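Metallo-carboxypeptidase (Pseudomonas aeruginosa, PDB 4A37) is probably a zinc-dependent metallocarboxypeptidase of the M14 family, related to the cytosolic carboxypeptidases that act on tubulin. Local coordinates at residues P181-A186 against N229-A234; D271-E276 against T346-F351; A177-G182 against D238-W243. All coordinates share one frame; numbering follows the deposited sequence.

Contact 1 (P181-A186 against N229-A234). With ZN (zinc ion), chain C.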
ATOM      1  N   PRO A 181       5.889   0.752   4.701  1.00  9.41           N
ATOM      2  CA  PRO A 181       4.899   0.837   5.777  1.00  8.45           C
ATOM      3  C   PRO A 181       3.888   1.976   5.789  1.00  9.55           C
ATOM      4  O   PRO A 181       2.771   1.797   6.274  1.00 10.67           O
ATOM      5  CB  PRO A 181       5.762   0.789   7.032  1.00 10.18           C
ATOM      6  CG  PRO A 181       6.997   1.520   6.611  1.00  9.66           C
ATOM      7  CD  PRO A 181       7.256   0.895   5.241  1.00  7.80           C
ATOM      8  N   GLY A 182       4.249   3.136   5.248  1.00  7.16           N
ATOM      9  CA  GLY A 182       3.310   4.250   5.251  1.00  8.38           C
ATOM     10  C   GLY A 182       2.222   4.192   4.191  1.00  7.30           C
ATOM     11  O   GLY A 182       1.261   4.959   4.225  1.00  7.00           O
ATOM     12  N   GLU A 183       2.358   3.262   3.256  1.00  7.33           N
ATOM     13  CA  GLU A 183       1.401   3.143   2.168  1.00  7.32           C
ATOM     14  C   GLU A 183       0.268   2.185   2.510  1.00  5.73           C
ATOM     15  O   GLU A 183       0.087   1.146   1.881  1.00  7.53           O
ATOM     16  CB  GLU A 183       2.152   2.710   0.914  1.00  8.55           C
ATOM     17  CG  GLU A 183       3.169   3.771   0.489  1.00  9.34           C
ATOM     18  CD  GLU A 183       4.249   3.240  -0.421  1.00  9.24           C
ATOM     19  OE1 GLU A 183       4.057   2.165  -1.034  1.00  6.31           O
ATOM     20  OE2 GLU A 183       5.290   3.922  -0.527  1.00 10.46           O
ATOM     21  N   HIS A 184      -0.514   2.591   3.502  1.00  7.57           N
ATOM     22  CA  HIS A 184      -1.638   1.813   4.001  1.00  7.84           C
ATOM     23  C   HIS A 184      -2.709   1.441   2.982  1.00  8.29           C
ATOM     24  O   HIS A 184      -3.444   0.471   3.187  1.00  7.24           O
ATOM     25  CB  HIS A 184      -2.243   2.543   5.192  1.00  9.07           C
ATOM     26  CG  HIS A 184      -1.358   2.528   6.397  1.00  9.57           C
ATOM     27  ND1 HIS A 184      -1.581   1.691   7.470  1.00  8.79           N
ATOM     28  CD2 HIS A 184      -0.209   3.192   6.671  1.00  9.27           C
ATOM     29  CE1 HIS A 184      -0.606   1.839   8.352  1.00  8.27           C
ATOM     30  NE2 HIS A 184       0.239   2.744   7.891  1.00 11.69           N
ATOM     31  N   MET A 185      -2.801   2.188   1.886  1.00  8.85           N
ATOM     32  CA  MET A 185      -3.761   1.854   0.842  1.00  7.28           C
ATOM     33  C   MET A 185      -3.471   0.446   0.307  1.00  5.03           C
ATOM     34  O   MET A 185      -4.358  -0.229  -0.223  1.00  5.92           O
ATOM     35  CB  MET A 185      -3.651   2.866  -0.310  1.00  6.78           C
ATOM     36  CG  MET A 185      -2.220   3.050  -0.835  1.00  5.44           C
ATOM     37  SD  MET A 185      -1.250   4.262   0.093  1.00  6.69           S
ATOM     38  CE  MET A 185      -2.021   5.806  -0.540  1.00  8.85           C
ATOM     39  N   ALA A 186      -2.219   0.020   0.431  1.00  5.45           N
ATOM     40  CA  ALA A 186      -1.802  -1.281  -0.063  1.00  7.41           C
ATOM     41  C   ALA A 186      -2.510  -2.443   0.625  1.00  7.65           C
ATOM     42  O   ALA A 186      -3.029  -3.333  -0.052  1.00  8.39           O
ATOM     43  CB  ALA A 186      -0.292  -1.425   0.059  1.00  9.72           C
ATOM     44  N   ASN A 229       6.169   4.088  10.607  1.00  8.24           N
ATOM     45  CA  ASN A 229       7.234   4.406   9.659  1.00  9.90           C
ATOM     46  C   ASN A 229       6.607   4.718   8.299  1.00  9.11           C
ATOM     47  O   ASN A 229       5.453   4.368   8.021  1.00  7.67           O
ATOM     48  CB  ASN A 229       8.171   3.204   9.465  1.00  9.23           C
ATOM     49  CG  ASN A 229       9.327   3.168  10.444  1.00  9.49           C
ATOM     50  OD1 ASN A 229      10.239   2.342  10.298  1.00 11.06           O
ATOM     51  ND2 ASN A 229       9.305   4.041  11.434  1.00  5.75           N
ATOM     52  N   LEU A 230       7.384   5.357   7.435  1.00  9.60           N
ATOM     53  CA  LEU A 230       6.911   5.650   6.092  1.00 10.05           C
ATOM     54  C   LEU A 230       7.527   4.702   5.075  1.00  8.20           C
ATOM     55  O   LEU A 230       6.832   4.032   4.300  1.00  9.49           O
ATOM     56  CB  LEU A 230       7.296   7.073   5.669  1.00 10.89           C
ATOM     57  CG  LEU A 230       7.263   7.244   4.140  1.00  8.20           C
ATOM     58  CD1 LEU A 230       5.808   7.315   3.697  1.00 11.62           C
ATOM     59  CD2 LEU A 230       8.007   8.510   3.694  1.00 11.62           C
ATOM     60  N   ARG A 231       8.853   4.637   5.119  1.00 10.23           N
ATOM     61  CA  ARG A 231       9.631   3.904   4.135  1.00  8.85           C
ATOM     62  C   ARG A 231      10.403   2.638   4.473  1.00  9.35           C
ATOM     63  O   ARG A 231      10.544   1.757   3.620  1.00  9.08           O
ATOM     64  CB  ARG A 231      10.615   4.902   3.523  1.00 11.35           C
ATOM     65  CG  ARG A 231      11.292   4.454   2.258  1.00 13.39           C
ATOM     66  CD  ARG A 231      10.375   4.707   1.094  1.00 16.30           C
ATOM     67  NE  ARG A 231      11.014   4.376  -0.169  1.00 19.46           N
ATOM     68  CZ  ARG A 231      10.411   4.465  -1.347  1.00 21.03           C
ATOM     69  NH1 ARG A 231       9.153   4.879  -1.420  1.00 23.24           N
ATOM     70  NH2 ARG A 231      11.062   4.126  -2.448  1.00 20.06           N
ATOM     71  N   THR A 232      10.892   2.528   5.700  1.00  8.88           N
ATOM     72  CA  THR A 232      11.729   1.392   6.046  1.00  8.49           C
ATOM     73  C   THR A 232      11.210   0.400   7.079  1.00  8.43           C
ATOM     74  O   THR A 232      10.258   0.683   7.803  1.00  9.57           O
ATOM     75  CB  THR A 232      13.086   1.915   6.525  1.00 10.48           C
ATOM     76  OG1 THR A 232      12.891   2.785   7.649  1.00 11.81           O
ATOM     77  CG2 THR A 232      13.761   2.726   5.405  1.00 11.29           C
ATOM     78  N   ASN A 233      11.852  -0.766   7.136  1.00  8.67           N
ATOM     79  CA  ASN A 233      11.486  -1.768   8.125  1.00  9.00           C
ATOM     80  C   ASN A 233      12.216  -1.345   9.403  1.00 10.66           C
ATOM     81  O   ASN A 233      12.856  -0.291   9.433  1.00  8.28           O
ATOM     82  CB  ASN A 233      11.869  -3.185   7.649  1.00  9.73           C
ATOM     83  CG  ASN A 233      13.368  -3.462   7.683  1.00  9.38           C
ATOM     84  OD1 ASN A 233      14.194  -2.564   7.861  1.00  8.53           O
ATOM     85  ND2 ASN A 233      13.718  -4.727   7.506  1.00 10.24           N
ATOM     86  N   ALA A 234      12.111  -2.135  10.463  1.00  9.50           N
ATOM     87  CA  ALA A 234      12.746  -1.768  11.728  1.00 12.14           C
ATOM     88  C   ALA A 234      14.244  -1.500  11.647  1.00 11.20           C
ATOM     89  O   ALA A 234      14.758  -0.614  12.335  1.00 13.09           O
ATOM     90  CB  ALA A 234      12.472  -2.843  12.771  1.00 11.18           C
TER
HETATM   91 ZN    ZN C 376       5.964   2.089  -2.098  1.00 15.69          ZN
HETATM   92  O   HOH W   1       6.962   5.945   0.562  1.00 16.39           O
HETATM   93  O   HOH W   2       2.828   3.701   9.069  1.00 13.91           O
HETATM   94  O   HOH W   3       6.128   3.428  -3.756  1.00 14.15           O
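Gly-182 N donates a hydrogen bond to Leu-230 O (2.9 Å). This is the one direct hydrogen bond between 181-186 and 229-234. The N-H points well at its acceptor, at 161°.

Pro-181 packs beside this bond. Pro-181 CD lies 3.3 Å from the same Leu-230 O. Pro-181 CG meets Asn-229 CB at 3.5 Å and also reaches Thr-232 O. The ring thus lies against the backbone of residues 229-232. Gly-182 has no side chain, and the Leu-230 side chain lies where one would point.

Glu-183 carries the functional end of the contact. Both of its carboxylate oxygens bind the zinc ion, Glu-183 OE1 at 2.2 Å and Glu-183 OE2 at 2.5 Å. The chain is extended beyond CG (chi2 160°), which carries the carboxylate out to the metal. Arg-231 NH1 stays 4.1 Å from Glu-183 OE2, and the carboxylate and guanidinium planes are turned 65° apart. Water 1 spans that gap. It donates to Glu-183 OE2 and accepts from Arg-231 NH1, lying in the guanidinium plane. Any effect of Arg-231 on the carboxylate is probably tempered by its salt bridge to Asp-238. A second water links His-184 NE2 to Asn-229 O.

The second shell fixes both charged groups. Gly-274 N donates to Glu-183 OE1, and Asp-238 pairs with Arg-231 NE. Asp-43 holds the loop itself, accepting from Leu-230 N and bonding Thr-232 OG1. His-180 and His-273 complete the protein ligands of the zinc. His-180 and Glu-183 form the HxxE pair characteristic of M14 carboxypeptidases.

The contact is buried. Segment 181-186 leads from the loop after strand 171-177 into helix 185-196. Segment 229-234 lies in the long loop between helices 222-226 and 252-264.

Contact 2 (D271-E276 against T346-F351); sequences DIHGDE and TIEMPF. With ZN (zinc ion), chain C.
One zinc ligand, His-273, and the predicted catalytic Glu-348 lie side by side on two neighbouring parallel strands, 271-275 and 346-350. Five backbone hydrogen bonds join 271-276 to 346-351. They run from Ile-347 N to Asp-271 O at one end to Phe-351 N and Asp-275 O at the other. His-273 N to Ile-347 O is the shortest, at 2.7 Å, and its donor lies nearly along the C=O axis.

Asp-271, His-273, Thr-346 and Glu-348 share one face. His-273 ND1 binds the zinc ion at 2.1 Å. His-273 NE2 donates to Asp-271 OD2 (2.6 Å). The oxygen lies in the ring plane, but the ring nitrogen sits above the carboxylate plane. Metal and carboxylate together fix the ring's rotation. Thr-346 CG2 presses on His-273 CD2 at 3.3 Å. Glu-348 bends at chi2 (-91°), which folds its carboxylate back over the first strand. Glu-348 OE1 then lies 3.3 Å from His-273 CB. Glu-348 OE2 accepts a weak bond from water 3, which is bound to the zinc.

The other face is apolar. Ile-272 CG2 meets Met-349 CE at 3.5 Å, and Ile-272 lies alongside Ile-347. Helix 185-196 covers this face through Phe-189. Phe-351 offers its ring edge to the Asp-275 backbone.

A metal ligand and a glutamate expected to act as general acid/base, near the C-terminal ends of adjacent parallel strands, are typical of the M14 carboxypeptidase alpha/beta fold.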
ATOM      1  N   ASP A 271       3.124  -5.986  -7.053  1.00  6.14           N
ATOM      2  CA  ASP A 271       3.675  -5.377  -5.842  1.00  8.78           C
ATOM      3  C   ASP A 271       2.835  -4.122  -5.603  1.00  8.00           C
ATOM      4  O   ASP A 271       2.912  -3.145  -6.353  1.00  9.46           O
ATOM      5  CB  ASP A 271       5.154  -5.056  -6.094  1.00  9.35           C
ATOM      6  CG  ASP A 271       5.877  -4.507  -4.874  1.00 10.99           C
ATOM      7  OD1 ASP A 271       5.423  -4.719  -3.730  1.00 10.25           O
ATOM      8  OD2 ASP A 271       6.939  -3.879  -5.069  1.00 13.23           O
ATOM      9  N   ILE A 272       2.023  -4.163  -4.551  1.00  8.43           N
ATOM     10  CA  ILE A 272       1.096  -3.082  -4.239  1.00  7.11           C
ATOM     11  C   ILE A 272       1.678  -1.961  -3.391  1.00  8.23           C
ATOM     12  O   ILE A 272       2.125  -2.186  -2.264  1.00  4.31           O
ATOM     13  CB  ILE A 272      -0.172  -3.650  -3.547  1.00  7.41           C
ATOM     14  CG1 ILE A 272      -0.640  -4.927  -4.262  1.00  7.70           C
ATOM     15  CG2 ILE A 272      -1.274  -2.600  -3.552  1.00  8.41           C
ATOM     16  CD1 ILE A 272      -0.916  -4.777  -5.751  1.00 10.25           C
ATOM     17  N   HIS A 273       1.624  -0.743  -3.935  1.00  6.02           N
ATOM     18  CA  HIS A 273       2.170   0.456  -3.299  1.00  6.03           C
ATOM     19  C   HIS A 273       1.216   1.650  -3.306  1.00  6.02           C
ATOM     20  O   HIS A 273       0.092   1.577  -3.797  1.00  4.14           O
ATOM     21  CB  HIS A 273       3.426   0.918  -4.053  1.00  6.59           C
ATOM     22  CG  HIS A 273       4.600   0.004  -3.935  1.00  6.81           C
ATOM     23  ND1 HIS A 273       5.697   0.312  -3.164  1.00  8.26           N
ATOM     24  CD2 HIS A 273       4.885  -1.176  -4.539  1.00  8.44           C
ATOM     25  CE1 HIS A 273       6.609  -0.632  -3.298  1.00  7.03           C
ATOM     26  NE2 HIS A 273       6.141  -1.548  -4.126  1.00  7.45           N
ATOM     27  N   GLY A 274       1.727   2.752  -2.765  1.00  8.19           N
ATOM     28  CA  GLY A 274       1.026   4.021  -2.736  1.00  8.03           C
ATOM     29  C   GLY A 274       2.041   5.096  -3.117  1.00  9.99           C
ATOM     30  O   GLY A 274       3.220   5.006  -2.755  1.00  8.55           O
ATOM     31  N   ASP A 275       1.620   6.101  -3.874  1.00  9.29           N
ATOM     32  CA  ASP A 275       2.552   7.170  -4.243  1.00  9.28           C
ATOM     33  C   ASP A 275       2.050   8.501  -3.717  1.00  7.96           C
ATOM     34  O   ASP A 275       0.905   8.881  -3.947  1.00  6.93           O
ATOM     35  CB  ASP A 275       2.733   7.271  -5.759  1.00  9.43           C
ATOM     36  CG  ASP A 275       3.828   8.262  -6.141  1.00 12.65           C
ATOM     37  OD1 ASP A 275       5.018   7.962  -5.909  1.00 14.55           O
ATOM     38  OD2 ASP A 275       3.499   9.348  -6.655  1.00 11.40           O
ATOM     39  N   GLU A 276       2.934   9.214  -3.026  1.00  8.92           N
ATOM     40  CA  GLU A 276       2.615  10.504  -2.432  1.00  9.07           C
ATOM     41  C   GLU A 276       2.274  11.614  -3.431  1.00 11.38           C
ATOM     42  O   GLU A 276       1.294  12.342  -3.255  1.00 11.11           O
ATOM     43  CB  GLU A 276       3.791  10.966  -1.568  1.00 10.07           C
ATOM     44  CG  GLU A 276       4.124  10.028  -0.405  1.00 11.63           C
ATOM     45  CD  GLU A 276       5.126   8.927  -0.752  1.00 12.89           C
ATOM     46  OE1 GLU A 276       5.383   8.666  -1.952  1.00 11.33           O
ATOM     47  OE2 GLU A 276       5.650   8.304   0.197  1.00 12.91           O
ATOM     48  N   THR A 346       4.172  -2.938 -10.465  1.00 13.40           N
ATOM     49  CA  THR A 346       4.059  -2.278  -9.181  1.00 13.04           C
ATOM     50  C   THR A 346       2.733  -1.562  -9.438  1.00 14.57           C
ATOM     51  O   THR A 346       2.554  -0.965 -10.503  1.00 14.93           O
ATOM     52  CB  THR A 346       5.134  -1.201  -8.979  1.00 15.34           C
ATOM     53  OG1 THR A 346       6.415  -1.818  -8.827  1.00 18.51           O
ATOM     54  CG2 THR A 346       4.833  -0.374  -7.739  1.00 20.07           C
ATOM     55  N   ILE A 347       1.784  -1.668  -8.516  1.00 10.52           N
ATOM     56  CA  ILE A 347       0.509  -0.979  -8.665  1.00 10.58           C
ATOM     57  C   ILE A 347       0.597   0.167  -7.667  1.00 10.94           C
ATOM     58  O   ILE A 347       0.849  -0.052  -6.481  1.00 11.15           O
ATOM     59  CB  ILE A 347      -0.686  -1.885  -8.307  1.00 11.86           C
ATOM     60  CG1 ILE A 347      -0.751  -3.084  -9.258  1.00 14.82           C
ATOM     61  CG2 ILE A 347      -1.975  -1.085  -8.362  1.00 14.64           C
ATOM     62  CD1 ILE A 347      -0.852  -2.711 -10.727  1.00 16.84           C
ATOM     63  N   GLU A 348       0.413   1.391  -8.146  1.00  7.98           N
ATOM     64  CA  GLU A 348       0.522   2.559  -7.279  1.00  9.85           C
ATOM     65  C   GLU A 348      -0.790   3.315  -7.122  1.00  9.70           C
ATOM     66  O   GLU A 348      -1.373   3.767  -8.111  1.00 10.13           O
ATOM     67  CB  GLU A 348       1.575   3.522  -7.838  1.00 12.27           C
ATOM     68  CG  GLU A 348       2.975   2.936  -7.990  1.00 15.00           C
ATOM     69  CD  GLU A 348       3.840   3.128  -6.761  1.00 19.62           C
ATOM     70  OE1 GLU A 348       3.380   3.767  -5.788  1.00 21.13           O
ATOM     71  OE2 GLU A 348       4.987   2.638  -6.771  1.00 25.37           O
ATOM     72  N   MET A 349      -1.259   3.438  -5.880  1.00  7.53           N
ATOM     73  CA  MET A 349      -2.484   4.185  -5.573  1.00  6.62           C
ATOM     74  C   MET A 349      -2.076   5.506  -4.916  1.00  8.39           C
ATOM     75  O   MET A 349      -1.133   5.558  -4.121  1.00  4.93           O
ATOM     76  CB  MET A 349      -3.386   3.381  -4.639  1.00  7.99           C
ATOM     77  CG  MET A 349      -4.034   2.188  -5.308  1.00  5.22           C
ATOM     78  SD  MET A 349      -4.779   1.094  -4.084  1.00  5.09           S
ATOM     79  CE  MET A 349      -3.293   0.264  -3.547  1.00  8.54           C
ATOM     80  N   PRO A 350      -2.801   6.588  -5.225  1.00  7.59           N
ATOM     81  CA  PRO A 350      -2.519   7.925  -4.691  1.00  9.27           C
ATOM     82  C   PRO A 350      -2.889   8.218  -3.245  1.00  7.06           C
ATOM     83  O   PRO A 350      -3.899   7.730  -2.737  1.00  9.35           O
ATOM     84  CB  PRO A 350      -3.300   8.825  -5.635  1.00  8.65           C
ATOM     85  CG  PRO A 350      -4.547   8.012  -5.868  1.00  8.27           C
ATOM     86  CD  PRO A 350      -3.967   6.623  -6.130  1.00  7.81           C
ATOM     87  N   PHE A 351      -2.067   9.038  -2.591  1.00  7.47           N
ATOM     88  CA  PHE A 351      -2.356   9.472  -1.228  1.00  8.43           C
ATOM     89  C   PHE A 351      -3.350  10.629  -1.344  1.00  8.31           C
ATOM     90  O   PHE A 351      -4.055  10.957  -0.395  1.00  7.63           O
ATOM     91  CB  PHE A 351      -1.093   9.968  -0.509  1.00  8.59           C
ATOM     92  CG  PHE A 351      -0.314   8.881   0.171  1.00  7.81           C
ATOM     93  CD1 PHE A 351       0.690   8.201  -0.501  1.00  6.57           C
ATOM     94  CD2 PHE A 351      -0.582   8.547   1.495  1.00  5.89           C
ATOM     95  CE1 PHE A 351       1.428   7.200   0.135  1.00  7.97           C
ATOM     96  CE2 PHE A 351       0.144   7.551   2.143  1.00  7.47           C
ATOM     97  CZ  PHE A 351       1.155   6.875   1.461  1.00  7.99           C
TER
HETATM   98 ZN    ZN C 376       5.964   2.089  -2.098  1.00 15.69          ZN
HETATM   99  O   HOH W   4       8.686  -3.100  -7.024  1.00 12.12           O
HETATM  100  O   HOH W   5      -1.154  11.136  -4.667  1.00  7.33           O
HETATM  101  O   HOH W   3       6.128   3.428  -3.756  1.00 14.15           O

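Contact 3 (A177-G182 against D238-W243); sequences AQQHPG and DLNRAW. With ZN (zinc ion), chain C.
Gln-179 against Trp-243 and Asn-240, and His-180 against Asp-238, make the close part of this contact. His-180 ND1 binds the zinc ion (2.1 Å), and His-180 NE2 donates to Asp-238 OD1 (2.8 Å). The oxygen lies close to the ring plane. NE2 meets OD1 on its syn side but tilted out of the carboxylate plane, and the bond is bent (141°). Asn-240 N reaches the same OD1 from the opposite face of the carboxylate, closing an Asx turn. Asp-238 is thus a second-shell residue that helps orient a metal ligand.

The Gln-179 amide reaches in among the 238-243 side chains. Gln-179 OE1 accepts from Trp-243 NE1 at 2.9 Å and lies in the indole plane. Gln-179 NE2 gives a weak bond to Asn-240 OD1 (3.0 Å), the amide planes being 79° apart. NE2 also donates to Asp-271, and Ala-332 N donates to Asn-240 OD1. Both ends of the Gln-179 amide are therefore engaged.

Between the buried backbones, water 6 accepts from Leu-239 N and donates to Gln-179 O, in place of a direct bond. The solvent side is looser. Asp-238 is partly exposed there, and the exposed Arg-241 turns back to its own segment, where NH1 donates to Asn-240 O.

Segment 177-182 follows strand 171-177 and precedes helix 185-196. On the 238-243 side, Trp-243 packs on helices 252-264 and 332-340, while Asn-240 touches strand 268-275.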
ATOM      1  N   ALA A 177       1.937  -6.845  -0.589  1.00  7.40           N
ATOM      2  CA  ALA A 177       1.601  -5.450  -0.342  1.00  8.65           C
ATOM      3  C   ALA A 177       2.285  -4.755   0.825  1.00  9.22           C
ATOM      4  O   ALA A 177       2.749  -5.373   1.776  1.00  5.69           O
ATOM      5  CB  ALA A 177       0.083  -5.312  -0.186  1.00  7.77           C
ATOM      6  N   GLN A 178       2.345  -3.435   0.707  1.00  8.11           N
ATOM      7  CA  GLN A 178       2.890  -2.555   1.719  1.00  8.67           C
ATOM      8  C   GLN A 178       4.330  -2.796   2.161  1.00  9.00           C
ATOM      9  O   GLN A 178       4.614  -2.872   3.365  1.00  9.95           O
ATOM     10  CB  GLN A 178       1.954  -2.555   2.936  1.00  8.39           C
ATOM     11  CG  GLN A 178       1.792  -1.178   3.575  1.00  7.75           C
ATOM     12  CD  GLN A 178       0.569  -1.062   4.471  1.00  8.25           C
ATOM     13  OE1 GLN A 178      -0.509  -1.555   4.137  1.00  7.77           O
ATOM     14  NE2 GLN A 178       0.723  -0.379   5.600  1.00  7.52           N
ATOM     15  N   GLN A 179       5.248  -2.919   1.207  1.00  8.10           N
ATOM     16  CA  GLN A 179       6.651  -3.073   1.584  1.00  8.63           C
ATOM     17  C   GLN A 179       7.060  -1.771   2.260  1.00  9.08           C
ATOM     18  O   GLN A 179       7.922  -1.751   3.135  1.00  7.01           O
ATOM     19  CB  GLN A 179       7.539  -3.290   0.367  1.00 10.28           C
ATOM     20  CG  GLN A 179       7.426  -4.633  -0.286  1.00  9.12           C
ATOM     21  CD  GLN A 179       8.521  -4.818  -1.309  1.00 10.05           C
ATOM     22  OE1 GLN A 179       9.683  -5.018  -0.959  1.00 11.38           O
ATOM     23  NE2 GLN A 179       8.161  -4.736  -2.584  1.00 11.24           N
ATOM     24  N   HIS A 180       6.468  -0.674   1.799  1.00  9.91           N
ATOM     25  CA  HIS A 180       6.714   0.642   2.394  1.00  7.79           C
ATOM     26  C   HIS A 180       5.563   0.780   3.397  1.00  8.96           C
ATOM     27  O   HIS A 180       4.389   0.888   3.020  1.00  6.79           O
ATOM     28  CB  HIS A 180       6.671   1.722   1.310  1.00 10.16           C
ATOM     29  CG  HIS A 180       7.825   1.642   0.353  1.00  9.10           C
ATOM     30  ND1 HIS A 180       7.675   1.745  -1.012  1.00 10.63           N
ATOM     31  CD2 HIS A 180       9.144   1.419   0.566  1.00  9.90           C
ATOM     32  CE1 HIS A 180       8.848   1.586  -1.600  1.00  9.91           C
ATOM     33  NE2 HIS A 180       9.756   1.388  -0.664  1.00  9.57           N
ATOM     34  N   PRO A 181       5.889   0.752   4.701  1.00  9.41           N
ATOM     35  CA  PRO A 181       4.899   0.837   5.777  1.00  8.45           C
ATOM     36  C   PRO A 181       3.888   1.976   5.789  1.00  9.55           C
ATOM     37  O   PRO A 181       2.771   1.797   6.274  1.00 10.67           O
ATOM     38  CB  PRO A 181       5.762   0.789   7.032  1.00 10.18           C
ATOM     39  CG  PRO A 181       6.997   1.520   6.611  1.00  9.66           C
ATOM     40  CD  PRO A 181       7.256   0.895   5.241  1.00  7.80           C
ATOM     41  N   GLY A 182       4.249   3.136   5.248  1.00  7.16           N
ATOM     42  CA  GLY A 182       3.310   4.250   5.251  1.00  8.38           C
ATOM     43  C   GLY A 182       2.222   4.192   4.191  1.00  7.30           C
ATOM     44  O   GLY A 182       1.261   4.959   4.225  1.00  7.00           O
ATOM     45  N   ASP A 238      15.035  -0.053   3.151  1.00  9.70           N
ATOM     46  CA  ASP A 238      13.906   0.154   2.241  1.00  8.43           C
ATOM     47  C   ASP A 238      13.739  -1.233   1.624  1.00  9.25           C
ATOM     48  O   ASP A 238      14.553  -1.657   0.801  1.00  6.43           O
ATOM     49  CB  ASP A 238      14.258   1.158   1.138  1.00 10.10           C
ATOM     50  CG  ASP A 238      13.105   1.393   0.174  1.00 11.55           C
ATOM     51  OD1 ASP A 238      12.276   0.474  -0.013  1.00  9.17           O
ATOM     52  OD2 ASP A 238      13.034   2.495  -0.411  1.00 14.43           O
ATOM     53  N   LEU A 239      12.692  -1.949   2.018  1.00  8.14           N
ATOM     54  CA  LEU A 239      12.500  -3.292   1.503  1.00  8.82           C
ATOM     55  C   LEU A 239      12.416  -3.397  -0.011  1.00  8.97           C
ATOM     56  O   LEU A 239      12.814  -4.420  -0.580  1.00  8.10           O
ATOM     57  CB  LEU A 239      11.266  -3.939   2.141  1.00 10.14           C
ATOM     58  CG  LEU A 239      11.389  -4.233   3.640  1.00 11.03           C
ATOM     59  CD1 LEU A 239      10.115  -4.923   4.125  1.00  9.42           C
ATOM     60  CD2 LEU A 239      12.609  -5.126   3.898  1.00 10.55           C
ATOM     61  N   ASN A 240      11.922  -2.359  -0.682  1.00  7.31           N
ATOM     62  CA  ASN A 240      11.827  -2.455  -2.133  1.00 10.02           C
ATOM     63  C   ASN A 240      13.126  -2.119  -2.862  1.00 12.62           C
ATOM     64  O   ASN A 240      13.119  -1.833  -4.058  1.00 15.32           O
ATOM     65  CB  ASN A 240      10.691  -1.593  -2.676  1.00 10.82           C
ATOM     66  CG  ASN A 240      10.233  -2.060  -4.043  1.00 12.30           C
ATOM     67  OD1 ASN A 240      10.188  -3.260  -4.304  1.00 14.46           O
ATOM     68  ND2 ASN A 240       9.892  -1.121  -4.917  1.00 18.25           N
ATOM     69  N   ARG A 241      14.234  -2.144  -2.130  1.00 13.78           N
ATOM     70  CA  ARG A 241      15.559  -1.895  -2.702  1.00 12.96           C
ATOM     71  C   ARG A 241      16.453  -3.030  -2.213  1.00 11.95           C
ATOM     72  O   ARG A 241      17.666  -3.025  -2.423  1.00 10.75           O
ATOM     73  CB  ARG A 241      16.123  -0.550  -2.216  1.00 13.61           C
ATOM     74  CG  ARG A 241      15.359   0.683  -2.676  1.00 18.09           C
ATOM     75  CD  ARG A 241      15.424   0.887  -4.188  1.00 22.19           C
ATOM     76  NE  ARG A 241      14.770   2.131  -4.601  1.00 27.15           N
ATOM     77  CZ  ARG A 241      13.453   2.292  -4.716  1.00 28.61           C
ATOM     78  NH1 ARG A 241      12.627   1.286  -4.460  1.00 25.90           N
ATOM     79  NH2 ARG A 241      12.961   3.471  -5.075  1.00 29.01           N
ATOM     80  N   ALA A 242      15.831  -4.014  -1.570  1.00 12.14           N
ATOM     81  CA  ALA A 242      16.554  -5.147  -1.002  1.00 10.29           C
ATOM     82  C   ALA A 242      16.450  -6.464  -1.771  1.00 11.68           C
ATOM     83  O   ALA A 242      16.945  -7.488  -1.294  1.00 11.02           O
ATOM     84  CB  ALA A 242      16.074  -5.373   0.432  1.00 10.92           C
ATOM     85  N   TRP A 243      15.843  -6.457  -2.953  1.00 11.24           N
ATOM     86  CA  TRP A 243      15.659  -7.711  -3.679  1.00  9.79           C
ATOM     87  C   TRP A 243      16.867  -8.308  -4.389  1.00 12.63           C
ATOM     88  O   TRP A 243      16.936  -9.524  -4.557  1.00 11.04           O
ATOM     89  CB  TRP A 243      14.468  -7.585  -4.639  1.00 10.08           C
ATOM     90  CG  TRP A 243      13.187  -7.396  -3.886  1.00  9.11           C
ATOM     91  CD1 TRP A 243      12.830  -6.311  -3.140  1.00  9.83           C
ATOM     92  CD2 TRP A 243      12.156  -8.372  -3.691  1.00 10.26           C
ATOM     93  NE1 TRP A 243      11.646  -6.552  -2.479  1.00  7.86           N
ATOM     94  CE2 TRP A 243      11.211  -7.809  -2.801  1.00  7.99           C
ATOM     95  CE3 TRP A 243      11.941  -9.668  -4.177  1.00  8.95           C
ATOM     96  CZ2 TRP A 243      10.070  -8.497  -2.385  1.00  8.98           C
ATOM     97  CZ3 TRP A 243      10.801 -10.357  -3.760  1.00 10.19           C
ATOM     98  CH2 TRP A 243       9.883  -9.768  -2.873  1.00  8.18           C
TER
HETATM   99 ZN    ZN C 376       5.964   2.089  -2.098  1.00 15.69          ZN
HETATM  100  O   HOH W   6      10.490  -0.943   3.512  1.00  7.85           O
HETATM  101  O   HOH W   3       6.128   3.428  -3.756  1.00 14.15           O

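How the contacts relate
The three contacts surround one zinc ion, and each supplies one of its protein ligands. Contacts 1 and 3 start from the same piece of chain, share Pro-181 and Gly-182, and have centres about 7 Å apart. Contact 2 opens later in the sequence, with its centre about 11 Å from each of the others. Its strands, 268-275 and 343-350, belong to the same mixed sheet as strand 171-177, which leads into 177-182. The loop between helices 222-226 and 252-264 provides the second segment of both contacts 1 and 3. The metal site thus forms where the sheet's strand ends meet this loop.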